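Side-chain contacts in BH0493 protein (Bacillus halodurans C-125, PDB 2QEE), which is probably a zinc-dependent enzyme of the amidohydrolase superfamily, though its reaction and substrate are not established: residues 52-57 with 272-277; 146-151 with 207-212; 245-250 with 255-260; 334-339 with 369-374; 351-356 with 373-378. All coordinates share one frame; numbering follows the deposited sequence.

Interaction 1: 52-57 with 272-277; sequences YLVAEV and GDAGDF
Helix 51-58 and the loop around 272-277 come closest at Ala55 and Ala274, whose CA atoms lie 5.5 Å apart, and no hydrogen bond links the two segments. A single methyl group carries the loop's share of the contact. Ala274 CB points at the helix and rests 3.9 Å from Ala55 N, touching the backbone as well as the side chains. The Ala55 methyl meets it end to end, CB to CB at 4.1 Å, and Val54 approaches from the neighbouring position, its CB 4.3 Å from Ala274 CB. With Val54 CG1 anti to the backbone N (chi1 178°), that branch lies beside the alanine methyl while CG2 stands farther off. Small side chains on both sides thus bring loop and helix backbone close together. Within the loop, Gly275 N bonds to Gly272 O at 2.9 Å, closing the short 3-10 turn that presents Ala274. His51 packs on the same alanine. Arg316 of a neighbouring subunit lies on Ala55, and Lys317 of that subunit bonds to the carbonyl oxygens of Ala274 and Asp276. On the other side of helix 51-58, Leu53 and Val57 pack on helix 73-86, with Leu53 also touching helix 93-104. The loop itself runs on into strand 277-278, which pairs antiparallel with strand 257-264.

Interaction 2: 146-151 with 207-212; sequences NDPFDD and KRFLTD
Phe149 and Phe209 bring together a type I beta turn, Asp147 to Asp150, and helix 200-217 in a small aromatic contact beside the parallel strands of what is probably the amidohydrolase barrel. The tight part lies where the two rings meet: Phe149 CZ is 3.4 Å from Phe209 CZ. Their planes are inclined by 40° with centroids 5.3 Å apart, and the rings meet obliquely. Phe209 reaches across because its CG stands anti to the backbone N (chi1 174°). Pro148 is a looser neighbour, its CG 4.2 Å from Phe209 CZ. Around this buried patch, Tyr192 meets the Phe209 ring edge-to-face, and Pro175, Leu176 and Thr183 pack on Phe149. Away from the rings helix 200-217 is more polar and partly exposed: Arg208 NH1 and Asp212 OD2 form a salt bridge at 3.5 Å, and Asp212 also bonds to Tyr192 OH. Just past the turn, at the start of helix 151-158, exposed Asp151 pairs with Arg154 and Arg186. An Asx turn fixes the backbone that carries the aromatic side chain: Phe149 N donates to Asp147 OD1 at 2.9 Å, meeting that oxygen from above the carboxylate plane.

Interaction 3: 245-250 with 255-260; sequences CLLPVA and IPFAMM
Leu246 lays a methyl group on the ring of Phe257, the main side-chain contact between helix 237-253 and the strand that follows it. Its CD2 sits over the centre of one face, 3.7 Å from the centroid and 12° off the ring normal, a CH-pi interaction. The second branch leans toward the outer part of the same ring, with Leu246 CD1 3.8 Å from Phe257 CE1. The two side chains cross nearly at right angles, and in both CG is anti to the backbone N (chi1 -173° for Leu246), which extends each toward the other between helix and strand. Leu247 adds a looser touch, its CD2 4.3 Å from Phe257 CD2. Where the helix gives way to the strand, the backbone takes over: Ile255 N donates to Ala250 O at 2.8 Å. Ala250 CB is close-packed there, 3.2 Å from Ile255 O. The ring is packed from elsewhere too: Met259 CG lies over the opposite face toward the rim, and Val224 of strand 222-226 also touches Phe257. Backbone bonds to Lys297 and Leu299 tie the same residue to strand 298-302 and the residue just before it, while Phe298 lies against Leu247. Strand 222-226, helix 237-253 and strand 257-264 together form a beta-alpha-beta unit, the repeating element of the beta/alpha barrel of amidohydrolases.

Interaction 4: 334-339 with 369-374; sequences EIINEM and HHSKSI
Ile336 and Asn337 of helix 333-347 pack against Ile374 of helix 363-388 in a helix-helix contact, the local axes 10.2 Å apart and crossing at -40°. Earlier in the segment, Glu334, which binds zinc or magnesium in structures of this protein although neither is bound to it in this chain, points away from this interface, and its backbone N bonds to Glu345 of a neighbouring subunit. Ile336 then carries the main apolar contact, crossing Ile374 at about a right angle: its CG2 lies 3.9 Å from Ile374 CG2 and 4.0 Å from Ile374 CD1. At Asn337 the same Ile374 CG2 settles against the backbone, 3.8 Å from CA. Asn337 CG is anti to its own N (chi1 180°), which brings OD1 obliquely to 4.1 Å from Ile374 CG2; that oxygen accepts from Arg341 NE. Glu338 turns elsewhere, to Arg305 of its own chain and Arg305 of a third subunit. At the polar margin, Ser371 OG, held by Gln354 NE2, lies 4.0 Å from Ile336 CD1.

Interaction 5: 351-356 with 373-378; sequences FIPQHS and SIIAEV
Ile375 reaches Pro353 through an extended side chain, its CG1 beside the backbone N (chi1 -65°) and its CD1 anti to CA (chi2 170°). The contact joins helix 363-388 to the loop leading to the zinc ligand Asp357, consistent with the metal-binding aspartate that follows the last barrel strand in amidohydrolases. The terminal methyl does all the touching: Ile375 CD1 lies 3.8 Å from Pro353 CB and 4.0 Å from Pro353 CG, the two side chains crossing nearly at right angles. Gln354 CB adds a looser contact at 4.3 Å from the same CD1. Leu405 on Pro353 and Phe406 on Ile375 continue this buried packing into helix 395-414. Beyond it the loop becomes polar: His355 NE2 bonds to Asp357 OD2, a second-shell interaction beside the metal. The Gln354 amide, whose NE2 bonds to Ser371 OG and weakly to Asn331, turns its oxygen back on the chain. Gln354 OE1 accepts from Cys326 N and, at 2.9 Å, from His355 N, which is tilted 17° from the carbonyl plane.

All five contacts are buried, yet their chemistry changes with place. Interactions 4 and 5 share helix 363-388; an isoleucine of that helix is central to each, meeting another isoleucine in interaction 4 and a proline in interaction 5, and their polar margins are joined by a side-chain hydrogen bond. Interactions 2 and 3, across the chain's centre from interaction 4, are built round phenylalanine rings and touch where Lys207 and Leu210 pack on helix 237-253. Interaction 3 alone has a hydrogen bond crossing between its segments. Interaction 1 touches none of the others and uses little more than methyl groups. Interactions 1 and 4 also meet the second subunit, whereas 2, 3 and 5 lie within one chain.

Interaction 1: 52-57 with 272-277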
# COMPACT_ATOMS: atom_id res chain seq x y z
N TYR C 52 3.08 5.30 -23.21
CA TYR C 52 3.51 5.75 -21.88
C TYR C 52 4.20 7.11 -21.97
O TYR C 52 4.06 7.95 -21.08
CB TYR C 52 4.49 4.77 -21.20
CG TYR C 52 3.96 3.43 -20.75
CD1 TYR C 52 2.98 2.75 -21.45
CD2 TYR C 52 4.56 2.76 -19.65
CE1 TYR C 52 2.56 1.47 -21.03
CE2 TYR C 52 4.12 1.46 -19.22
CZ TYR C 52 3.13 0.85 -19.92
OH TYR C 52 2.71 -0.38 -19.52
N LEU C 53 4.99 7.29 -23.02
CA LEU C 53 5.75 8.53 -23.21
C LEU C 53 4.89 9.64 -23.77
O LEU C 53 5.15 10.80 -23.46
CB LEU C 53 7.00 8.31 -24.06
CG LEU C 53 8.07 7.43 -23.36
CD1 LEU C 53 9.33 7.36 -24.20
CD2 LEU C 53 8.42 7.99 -21.99
N VAL C 54 3.88 9.29 -24.56
CA VAL C 54 2.87 10.31 -24.95
C VAL C 54 2.18 10.95 -23.72
O VAL C 54 2.18 12.20 -23.57
CB VAL C 54 1.84 9.70 -25.92
CG1 VAL C 54 0.76 10.74 -26.27
CG2 VAL C 54 2.56 9.22 -27.18
N ALA C 55 1.74 10.12 -22.78
CA ALA C 55 1.16 10.65 -21.53
C ALA C 55 2.18 11.58 -20.86
O ALA C 55 1.86 12.72 -20.48
CB ALA C 55 0.79 9.48 -20.60
N GLU C 56 3.44 11.14 -20.73
CA GLU C 56 4.40 11.95 -20.01
C GLU C 56 4.72 13.28 -20.71
O GLU C 56 4.79 14.29 -20.05
CB GLU C 56 5.67 11.13 -19.73
CG GLU C 56 5.36 10.00 -18.71
CD GLU C 56 6.57 9.14 -18.39
OE1 GLU C 56 7.71 9.69 -18.39
OE2 GLU C 56 6.33 7.93 -18.16
N VAL C 57 4.84 13.26 -22.04
CA VAL C 57 5.25 14.51 -22.74
C VAL C 57 4.09 15.52 -22.64
O VAL C 57 4.30 16.75 -22.49
CB VAL C 57 5.68 14.26 -24.23
CG1 VAL C 57 4.46 13.94 -25.18
CG2 VAL C 57 6.51 15.41 -24.72
N GLY C 272 -5.84 8.72 -26.86
CA GLY C 272 -5.80 7.40 -27.49
C GLY C 272 -5.40 6.35 -26.48
O GLY C 272 -5.97 6.30 -25.38
N ASP C 273 -4.41 5.52 -26.85
CA ASP C 273 -3.89 4.46 -25.99
C ASP C 273 -3.32 4.97 -24.65
O ASP C 273 -3.28 4.20 -23.70
CB ASP C 273 -2.82 3.64 -26.74
CG ASP C 273 -3.42 2.77 -27.84
OD1 ASP C 273 -4.64 2.49 -27.81
OD2 ASP C 273 -2.66 2.32 -28.74
N ALA C 274 -2.90 6.24 -24.59
CA ALA C 274 -2.45 6.91 -23.34
C ALA C 274 -3.62 7.44 -22.46
O ALA C 274 -3.40 8.16 -21.48
CB ALA C 274 -1.49 8.08 -23.69
N GLY C 275 -4.87 7.18 -22.86
CA GLY C 275 -6.00 7.79 -22.11
C GLY C 275 -6.73 6.87 -21.13
O GLY C 275 -7.83 7.21 -20.66
N ASP C 276 -6.12 5.71 -20.81
CA ASP C 276 -6.80 4.73 -19.95
C ASP C 276 -6.36 4.90 -18.50
O ASP C 276 -5.20 5.27 -18.25
CB ASP C 276 -6.45 3.32 -20.41
CG ASP C 276 -7.04 2.97 -21.79
OD1 ASP C 276 -7.96 3.66 -22.30
OD2 ASP C 276 -6.61 1.93 -22.33
N PHE C 277 -7.28 4.66 -17.57
CA PHE C 277 -7.06 4.90 -16.16
C PHE C 277 -7.21 3.56 -15.42
O PHE C 277 -7.25 2.45 -16.06
CB PHE C 277 -8.04 6.03 -15.72
CG PHE C 277 -7.89 6.53 -14.27
CD1 PHE C 277 -6.65 6.75 -13.65
CD2 PHE C 277 -9.04 6.84 -13.53
CE1 PHE C 277 -6.58 7.27 -12.32
CE2 PHE C 277 -8.96 7.38 -12.22
CZ PHE C 277 -7.71 7.53 -11.60

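Interaction 2: 146-151 with 207-212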
# COMPACT_ATOMS: atom_id res chain seq x y z
N ASN C 146 -3.24 -11.83 -29.93
CA ASN C 146 -3.78 -12.05 -31.28
C ASN C 146 -5.28 -11.80 -31.30
O ASN C 146 -6.08 -12.53 -30.69
CB ASN C 146 -3.42 -13.48 -31.71
CG ASN C 146 -1.92 -13.70 -31.68
OD1 ASN C 146 -1.43 -14.41 -30.82
ND2 ASN C 146 -1.17 -13.02 -32.57
N ASP C 147 -5.63 -10.76 -32.05
CA ASP C 147 -6.99 -10.22 -32.05
C ASP C 147 -7.66 -10.47 -33.41
O ASP C 147 -7.35 -9.77 -34.38
CB ASP C 147 -6.96 -8.73 -31.78
CG ASP C 147 -8.36 -8.16 -31.61
OD1 ASP C 147 -9.34 -8.87 -31.87
OD2 ASP C 147 -8.46 -7.01 -31.15
N PRO C 148 -8.55 -11.46 -33.46
CA PRO C 148 -9.17 -11.83 -34.73
C PRO C 148 -10.12 -10.75 -35.23
O PRO C 148 -10.61 -10.82 -36.37
CB PRO C 148 -9.91 -13.09 -34.41
CG PRO C 148 -10.12 -13.09 -32.98
CD PRO C 148 -9.00 -12.31 -32.37
N PHE C 149 -10.40 -9.76 -34.38
CA PHE C 149 -11.27 -8.66 -34.77
C PHE C 149 -10.46 -7.58 -35.44
O PHE C 149 -11.02 -6.68 -36.10
CB PHE C 149 -12.05 -8.13 -33.58
CG PHE C 149 -12.96 -9.15 -33.01
CD1 PHE C 149 -14.24 -9.31 -33.49
CD2 PHE C 149 -12.52 -9.99 -31.99
CE1 PHE C 149 -15.08 -10.27 -32.96
CE2 PHE C 149 -13.36 -10.97 -31.46
CZ PHE C 149 -14.63 -11.10 -31.97
N ASP C 150 -9.14 -7.63 -35.32
CA ASP C 150 -8.33 -6.66 -36.04
C ASP C 150 -8.07 -7.10 -37.49
O ASP C 150 -7.37 -8.10 -37.76
CB ASP C 150 -7.02 -6.32 -35.33
CG ASP C 150 -6.28 -5.16 -36.01
OD1 ASP C 150 -6.47 -3.99 -35.61
OD2 ASP C 150 -5.57 -5.39 -37.00
N ASP C 151 -8.60 -6.33 -38.43
CA ASP C 151 -8.46 -6.63 -39.89
C ASP C 151 -7.03 -6.87 -40.35
O ASP C 151 -6.76 -7.82 -41.10
CB ASP C 151 -9.10 -5.51 -40.73
CG ASP C 151 -10.60 -5.38 -40.51
OD1 ASP C 151 -11.25 -6.27 -39.92
OD2 ASP C 151 -11.14 -4.33 -40.94
N LYS C 207 -19.61 -20.33 -29.47
CA LYS C 207 -18.65 -21.45 -29.28
C LYS C 207 -17.93 -21.86 -30.55
O LYS C 207 -16.72 -22.15 -30.53
CB LYS C 207 -19.34 -22.66 -28.69
CG LYS C 207 -19.80 -22.49 -27.26
CD LYS C 207 -20.64 -23.65 -26.80
CE LYS C 207 -19.83 -24.64 -26.08
NZ LYS C 207 -20.72 -25.50 -25.25
N ARG C 208 -18.63 -21.86 -31.68
CA ARG C 208 -17.97 -22.22 -32.92
C ARG C 208 -16.96 -21.16 -33.35
O ARG C 208 -15.89 -21.49 -33.91
CB ARG C 208 -18.99 -22.58 -34.03
CG ARG C 208 -18.31 -23.12 -35.29
CD ARG C 208 -19.35 -23.62 -36.31
NE ARG C 208 -20.17 -22.53 -36.83
CZ ARG C 208 -19.80 -21.70 -37.79
NH1 ARG C 208 -18.62 -21.86 -38.38
NH2 ARG C 208 -20.61 -20.74 -38.21
N PHE C 209 -17.26 -19.88 -33.08
CA PHE C 209 -16.33 -18.81 -33.35
C PHE C 209 -15.03 -19.08 -32.53
O PHE C 209 -13.91 -19.09 -33.07
CB PHE C 209 -16.94 -17.44 -33.02
CG PHE C 209 -15.98 -16.31 -33.15
CD1 PHE C 209 -15.70 -15.75 -34.37
CD2 PHE C 209 -15.30 -15.80 -32.01
CE1 PHE C 209 -14.80 -14.71 -34.54
CE2 PHE C 209 -14.38 -14.73 -32.14
CZ PHE C 209 -14.11 -14.19 -33.41
N LEU C 210 -15.20 -19.33 -31.23
CA LEU C 210 -14.02 -19.60 -30.40
C LEU C 210 -13.24 -20.84 -30.90
O LEU C 210 -12.00 -20.79 -31.04
CB LEU C 210 -14.41 -19.78 -28.94
CG LEU C 210 -15.02 -18.53 -28.32
CD1 LEU C 210 -15.59 -18.90 -26.92
CD2 LEU C 210 -14.05 -17.33 -28.27
N THR C 211 -13.97 -21.93 -31.19
CA THR C 211 -13.33 -23.17 -31.56
C THR C 211 -12.55 -23.00 -32.88
O THR C 211 -11.45 -23.58 -33.06
CB THR C 211 -14.38 -24.32 -31.70
OG1 THR C 211 -14.98 -24.53 -30.42
CG2 THR C 211 -13.69 -25.61 -32.15
N ASP C 212 -13.10 -22.22 -33.81
CA ASP C 212 -12.45 -22.01 -35.11
C ASP C 212 -11.16 -21.25 -34.92
O ASP C 212 -10.16 -21.51 -35.59
CB ASP C 212 -13.33 -21.20 -36.09
CG ASP C 212 -14.48 -22.03 -36.72
OD1 ASP C 212 -14.52 -23.26 -36.55
OD2 ASP C 212 -15.35 -21.42 -37.37

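Interaction 3: 245-250 with 255-260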
# COMPACT_ATOMS: atom_id res chain seq x y z
N CYS C 245 -20.30 -19.95 -23.08
CA CYS C 245 -19.45 -20.23 -24.22
C CYS C 245 -18.00 -20.41 -23.83
O CYS C 245 -17.37 -21.43 -24.13
CB CYS C 245 -19.57 -19.13 -25.29
SG CYS C 245 -21.30 -18.73 -25.79
N LEU C 246 -17.44 -19.40 -23.18
CA LEU C 246 -15.98 -19.35 -23.05
C LEU C 246 -15.52 -20.43 -22.07
O LEU C 246 -14.58 -21.14 -22.38
CB LEU C 246 -15.54 -17.94 -22.57
CG LEU C 246 -14.02 -17.77 -22.58
CD1 LEU C 246 -13.70 -16.35 -22.93
CD2 LEU C 246 -13.43 -18.20 -21.20
N LEU C 247 -16.14 -20.50 -20.89
CA LEU C 247 -15.67 -21.43 -19.85
C LEU C 247 -15.80 -22.87 -20.33
O LEU C 247 -14.82 -23.64 -20.24
CB LEU C 247 -16.40 -21.19 -18.52
CG LEU C 247 -16.01 -19.87 -17.82
CD1 LEU C 247 -16.81 -19.69 -16.55
CD2 LEU C 247 -14.49 -19.82 -17.54
N PRO C 248 -16.99 -23.25 -20.90
CA PRO C 248 -17.06 -24.65 -21.42
C PRO C 248 -16.02 -24.98 -22.50
O PRO C 248 -15.40 -26.04 -22.44
CB PRO C 248 -18.47 -24.74 -22.03
CG PRO C 248 -19.26 -23.63 -21.37
CD PRO C 248 -18.27 -22.53 -21.06
N VAL C 249 -15.82 -24.08 -23.47
CA VAL C 249 -14.79 -24.26 -24.51
C VAL C 249 -13.38 -24.38 -23.93
O VAL C 249 -12.58 -25.27 -24.29
CB VAL C 249 -14.88 -23.19 -25.63
CG1 VAL C 249 -13.67 -23.21 -26.55
CG2 VAL C 249 -16.16 -23.35 -26.44
N ALA C 250 -13.09 -23.49 -22.97
CA ALA C 250 -11.78 -23.52 -22.30
C ALA C 250 -11.54 -24.85 -21.60
O ALA C 250 -10.40 -25.37 -21.65
CB ALA C 250 -11.69 -22.35 -21.27
N ILE C 255 -7.61 -24.96 -21.98
CA ILE C 255 -6.96 -23.69 -22.29
C ILE C 255 -7.31 -22.73 -21.11
O ILE C 255 -8.49 -22.58 -20.79
CB ILE C 255 -7.54 -23.12 -23.62
CG1 ILE C 255 -7.18 -24.02 -24.81
CG2 ILE C 255 -6.99 -21.72 -23.94
CD1 ILE C 255 -5.69 -24.42 -24.83
N PRO C 256 -6.29 -22.12 -20.45
CA PRO C 256 -6.63 -21.14 -19.38
C PRO C 256 -7.31 -19.89 -19.94
O PRO C 256 -7.14 -19.55 -21.16
CB PRO C 256 -5.25 -20.73 -18.80
CG PRO C 256 -4.27 -21.83 -19.21
CD PRO C 256 -4.83 -22.36 -20.56
N PHE C 257 -8.04 -19.20 -19.05
CA PHE C 257 -8.64 -17.90 -19.34
C PHE C 257 -7.83 -16.82 -18.59
O PHE C 257 -7.74 -16.88 -17.35
CB PHE C 257 -10.03 -17.95 -18.79
CG PHE C 257 -10.85 -16.71 -19.07
CD1 PHE C 257 -10.58 -15.89 -20.14
CD2 PHE C 257 -11.92 -16.41 -18.23
CE1 PHE C 257 -11.40 -14.75 -20.37
CE2 PHE C 257 -12.73 -15.28 -18.46
CZ PHE C 257 -12.42 -14.46 -19.52
N ALA C 258 -7.26 -15.89 -19.33
CA ALA C 258 -6.46 -14.84 -18.72
C ALA C 258 -7.34 -13.63 -18.55
O ALA C 258 -7.89 -13.10 -19.54
CB ALA C 258 -5.26 -14.50 -19.57
N MET C 259 -7.38 -13.10 -17.33
CA MET C 259 -8.18 -11.91 -17.06
C MET C 259 -7.25 -10.82 -16.55
O MET C 259 -6.55 -11.04 -15.57
CB MET C 259 -9.22 -12.21 -16.00
CG MET C 259 -10.18 -13.35 -16.37
SD MET C 259 -11.51 -13.61 -15.19
CE MET C 259 -10.65 -14.40 -13.88
N MET C 260 -7.24 -9.69 -17.23
CA MET C 260 -6.42 -8.55 -16.84
C MET C 260 -7.40 -7.48 -16.35
O MET C 260 -8.08 -6.87 -17.17
CB MET C 260 -5.61 -8.10 -18.06
CG MET C 260 -4.78 -9.32 -18.57
SD MET C 260 -3.61 -8.89 -19.87
CE MET C 260 -4.25 -7.44 -20.65

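Interaction 4: 334-339 with 369-374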
# COMPACT_ATOMS: atom_id res chain seq x y z
N GLU C 334 9.23 0.60 -7.53
CA GLU C 334 8.71 0.61 -6.14
C GLU C 334 7.59 -0.44 -6.00
O GLU C 334 7.51 -1.18 -5.02
CB GLU C 334 8.19 2.02 -5.81
CG GLU C 334 7.44 2.12 -4.47
CD GLU C 334 8.40 2.02 -3.27
OE1 GLU C 334 9.65 1.95 -3.47
OE2 GLU C 334 7.87 2.01 -2.13
N ILE C 335 6.77 -0.57 -7.04
CA ILE C 335 5.64 -1.49 -7.02
C ILE C 335 6.09 -2.91 -7.35
O ILE C 335 5.66 -3.85 -6.69
CB ILE C 335 4.47 -0.98 -7.94
CG1 ILE C 335 4.00 0.47 -7.51
CG2 ILE C 335 3.32 -2.04 -7.96
CD1 ILE C 335 3.43 0.60 -6.09
N ILE C 336 6.91 -3.06 -8.38
CA ILE C 336 7.47 -4.40 -8.70
C ILE C 336 8.13 -5.03 -7.44
O ILE C 336 7.88 -6.20 -7.11
CB ILE C 336 8.50 -4.34 -9.84
CG1 ILE C 336 7.82 -3.79 -11.14
CG2 ILE C 336 9.20 -5.72 -9.97
CD1 ILE C 336 8.94 -3.41 -12.20
N ASN C 337 8.88 -4.22 -6.72
CA ASN C 337 9.57 -4.74 -5.54
C ASN C 337 8.53 -5.19 -4.47
O ASN C 337 8.58 -6.31 -3.91
CB ASN C 337 10.45 -3.64 -4.95
CG ASN C 337 11.19 -4.14 -3.72
OD1 ASN C 337 11.97 -5.10 -3.83
ND2 ASN C 337 10.92 -3.53 -2.59
N GLU C 338 7.59 -4.31 -4.09
CA GLU C 338 6.63 -4.72 -3.06
C GLU C 338 5.79 -5.92 -3.49
O GLU C 338 5.58 -6.84 -2.67
CB GLU C 338 5.76 -3.56 -2.56
CG GLU C 338 4.67 -3.08 -3.57
CD GLU C 338 3.78 -1.93 -2.97
OE1 GLU C 338 2.60 -1.81 -3.37
OE2 GLU C 338 4.28 -1.15 -2.12
N MET C 339 5.36 -5.95 -4.77
CA MET C 339 4.53 -7.03 -5.22
C MET C 339 5.30 -8.35 -5.18
O MET C 339 4.77 -9.35 -4.75
CB MET C 339 4.07 -6.74 -6.65
CG MET C 339 2.90 -5.74 -6.72
SD MET C 339 2.49 -5.43 -8.49
CE MET C 339 1.94 -7.10 -8.98
N HIS C 369 15.61 -6.41 -18.30
CA HIS C 369 16.77 -5.94 -17.53
C HIS C 369 16.30 -5.32 -16.19
O HIS C 369 16.82 -5.64 -15.09
CB HIS C 369 17.52 -4.91 -18.36
CG HIS C 369 18.76 -4.36 -17.72
ND1 HIS C 369 18.73 -3.49 -16.63
CD2 HIS C 369 20.07 -4.49 -18.06
CE1 HIS C 369 19.97 -3.16 -16.31
NE2 HIS C 369 20.80 -3.75 -17.16
N HIS C 370 15.32 -4.41 -16.27
CA HIS C 370 14.92 -3.68 -15.05
C HIS C 370 14.24 -4.61 -14.06
O HIS C 370 14.40 -4.47 -12.82
CB HIS C 370 13.94 -2.54 -15.40
CG HIS C 370 14.53 -1.43 -16.23
ND1 HIS C 370 13.83 -0.26 -16.46
CD2 HIS C 370 15.71 -1.30 -16.87
CE1 HIS C 370 14.55 0.53 -17.24
NE2 HIS C 370 15.72 -0.05 -17.47
N SER C 371 13.42 -5.54 -14.59
CA SER C 371 12.72 -6.48 -13.71
C SER C 371 13.64 -7.54 -13.17
O SER C 371 13.48 -7.95 -12.06
CB SER C 371 11.59 -7.16 -14.46
OG SER C 371 10.52 -6.20 -14.60
N LYS C 372 14.54 -8.06 -13.99
CA LYS C 372 15.44 -9.10 -13.47
C LYS C 372 16.27 -8.64 -12.27
O LYS C 372 16.41 -9.38 -11.33
CB LYS C 372 16.35 -9.69 -14.56
CG LYS C 372 15.60 -10.77 -15.34
CD LYS C 372 16.57 -11.38 -16.44
CE LYS C 372 16.03 -12.76 -16.97
NZ LYS C 372 17.02 -13.46 -17.89
N SER C 373 16.75 -7.38 -12.30
CA SER C 373 17.61 -6.88 -11.20
C SER C 373 16.79 -6.88 -9.91
O SER C 373 17.27 -7.34 -8.89
CB SER C 373 18.20 -5.51 -11.51
OG SER C 373 17.23 -4.53 -11.68
N ILE C 374 15.53 -6.44 -9.97
CA ILE C 374 14.64 -6.44 -8.81
C ILE C 374 14.34 -7.85 -8.33
O ILE C 374 14.42 -8.16 -7.13
CB ILE C 374 13.32 -5.64 -9.06
CG1 ILE C 374 13.66 -4.20 -9.41
CG2 ILE C 374 12.41 -5.77 -7.82
CD1 ILE C 374 12.42 -3.39 -9.89

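Interaction 5: 351-356 with 373-378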
# COMPACT_ATOMS: atom_id res chain seq x y z
N PHE C 351 4.33 -18.68 -8.58
CA PHE C 351 3.71 -17.63 -9.37
C PHE C 351 4.62 -17.24 -10.50
O PHE C 351 5.76 -17.72 -10.58
CB PHE C 351 3.45 -16.40 -8.47
CG PHE C 351 4.71 -15.67 -7.94
CD1 PHE C 351 5.02 -14.44 -8.46
CD2 PHE C 351 5.48 -16.20 -6.88
CE1 PHE C 351 6.17 -13.72 -8.00
CE2 PHE C 351 6.61 -15.52 -6.41
CZ PHE C 351 6.96 -14.28 -6.97
N ILE C 352 4.14 -16.35 -11.37
CA ILE C 352 4.93 -15.83 -12.49
C ILE C 352 5.22 -14.35 -12.18
O ILE C 352 4.31 -13.48 -12.26
CB ILE C 352 4.18 -15.99 -13.85
CG1 ILE C 352 3.88 -17.50 -14.11
CG2 ILE C 352 4.92 -15.28 -15.00
CD1 ILE C 352 2.79 -17.65 -15.21
N PRO C 353 6.45 -14.06 -11.78
CA PRO C 353 6.71 -12.64 -11.33
C PRO C 353 6.54 -11.55 -12.38
O PRO C 353 6.19 -10.41 -12.03
CB PRO C 353 8.17 -12.66 -10.85
CG PRO C 353 8.77 -13.93 -11.44
CD PRO C 353 7.61 -14.95 -11.54
N GLN C 354 6.80 -11.81 -13.66
CA GLN C 354 6.80 -10.68 -14.58
C GLN C 354 6.45 -11.09 -16.02
O GLN C 354 6.66 -12.27 -16.39
CB GLN C 354 8.13 -9.95 -14.56
CG GLN C 354 8.21 -8.66 -15.38
CD GLN C 354 7.19 -7.61 -14.88
OE1 GLN C 354 5.98 -7.86 -14.91
NE2 GLN C 354 7.69 -6.43 -14.46
N HIS C 355 5.95 -10.11 -16.76
CA HIS C 355 5.81 -10.17 -18.21
C HIS C 355 6.17 -8.77 -18.70
O HIS C 355 6.15 -7.84 -17.90
CB HIS C 355 4.39 -10.55 -18.64
CG HIS C 355 3.32 -9.56 -18.29
ND1 HIS C 355 2.84 -9.42 -17.00
CD2 HIS C 355 2.65 -8.65 -19.04
CE1 HIS C 355 1.90 -8.48 -16.98
NE2 HIS C 355 1.76 -8.00 -18.20
N SER C 356 6.46 -8.60 -19.99
CA SER C 356 6.86 -7.27 -20.47
C SER C 356 5.71 -6.41 -20.93
O SER C 356 5.79 -5.16 -20.87
CB SER C 356 7.90 -7.36 -21.60
OG SER C 356 7.29 -7.82 -22.82
N SER C 373 16.75 -7.38 -12.30
CA SER C 373 17.61 -6.88 -11.20
C SER C 373 16.79 -6.88 -9.91
O SER C 373 17.27 -7.34 -8.89
CB SER C 373 18.20 -5.51 -11.51
OG SER C 373 17.23 -4.53 -11.68
N ILE C 374 15.53 -6.44 -9.97
CA ILE C 374 14.64 -6.44 -8.81
C ILE C 374 14.34 -7.85 -8.33
O ILE C 374 14.42 -8.16 -7.13
CB ILE C 374 13.32 -5.64 -9.06
CG1 ILE C 374 13.66 -4.20 -9.41
CG2 ILE C 374 12.41 -5.77 -7.82
CD1 ILE C 374 12.42 -3.39 -9.89
N ILE C 375 13.93 -8.71 -9.25
CA ILE C 375 13.64 -10.11 -8.88
C ILE C 375 14.88 -10.80 -8.27
O ILE C 375 14.75 -11.53 -7.24
CB ILE C 375 13.10 -10.86 -10.12
CG1 ILE C 375 11.73 -10.26 -10.53
CG2 ILE C 375 12.95 -12.37 -9.76
CD1 ILE C 375 11.33 -10.85 -11.90
N ALA C 376 16.07 -10.53 -8.81
CA ALA C 376 17.32 -11.07 -8.25
C ALA C 376 17.52 -10.58 -6.78
O ALA C 376 17.83 -11.42 -5.90
CB ALA C 376 18.51 -10.70 -9.11
N GLU C 377 17.25 -9.31 -6.52
CA GLU C 377 17.39 -8.76 -5.15
C GLU C 377 16.44 -9.49 -4.20
O GLU C 377 16.81 -9.85 -3.06
CB GLU C 377 17.08 -7.28 -5.14
CG GLU C 377 18.08 -6.40 -5.90
CD GLU C 377 17.52 -4.97 -6.16
OE1 GLU C 377 18.25 -4.13 -6.76
OE2 GLU C 377 16.34 -4.66 -5.81
N VAL C 378 15.20 -9.71 -4.64
CA VAL C 378 14.23 -10.41 -3.79
C VAL C 378 14.69 -11.83 -3.49
O VAL C 378 14.74 -12.29 -2.33
CB VAL C 378 12.82 -10.39 -4.44
CG1 VAL C 378 11.86 -11.20 -3.61
CG2 VAL C 378 12.34 -8.89 -4.60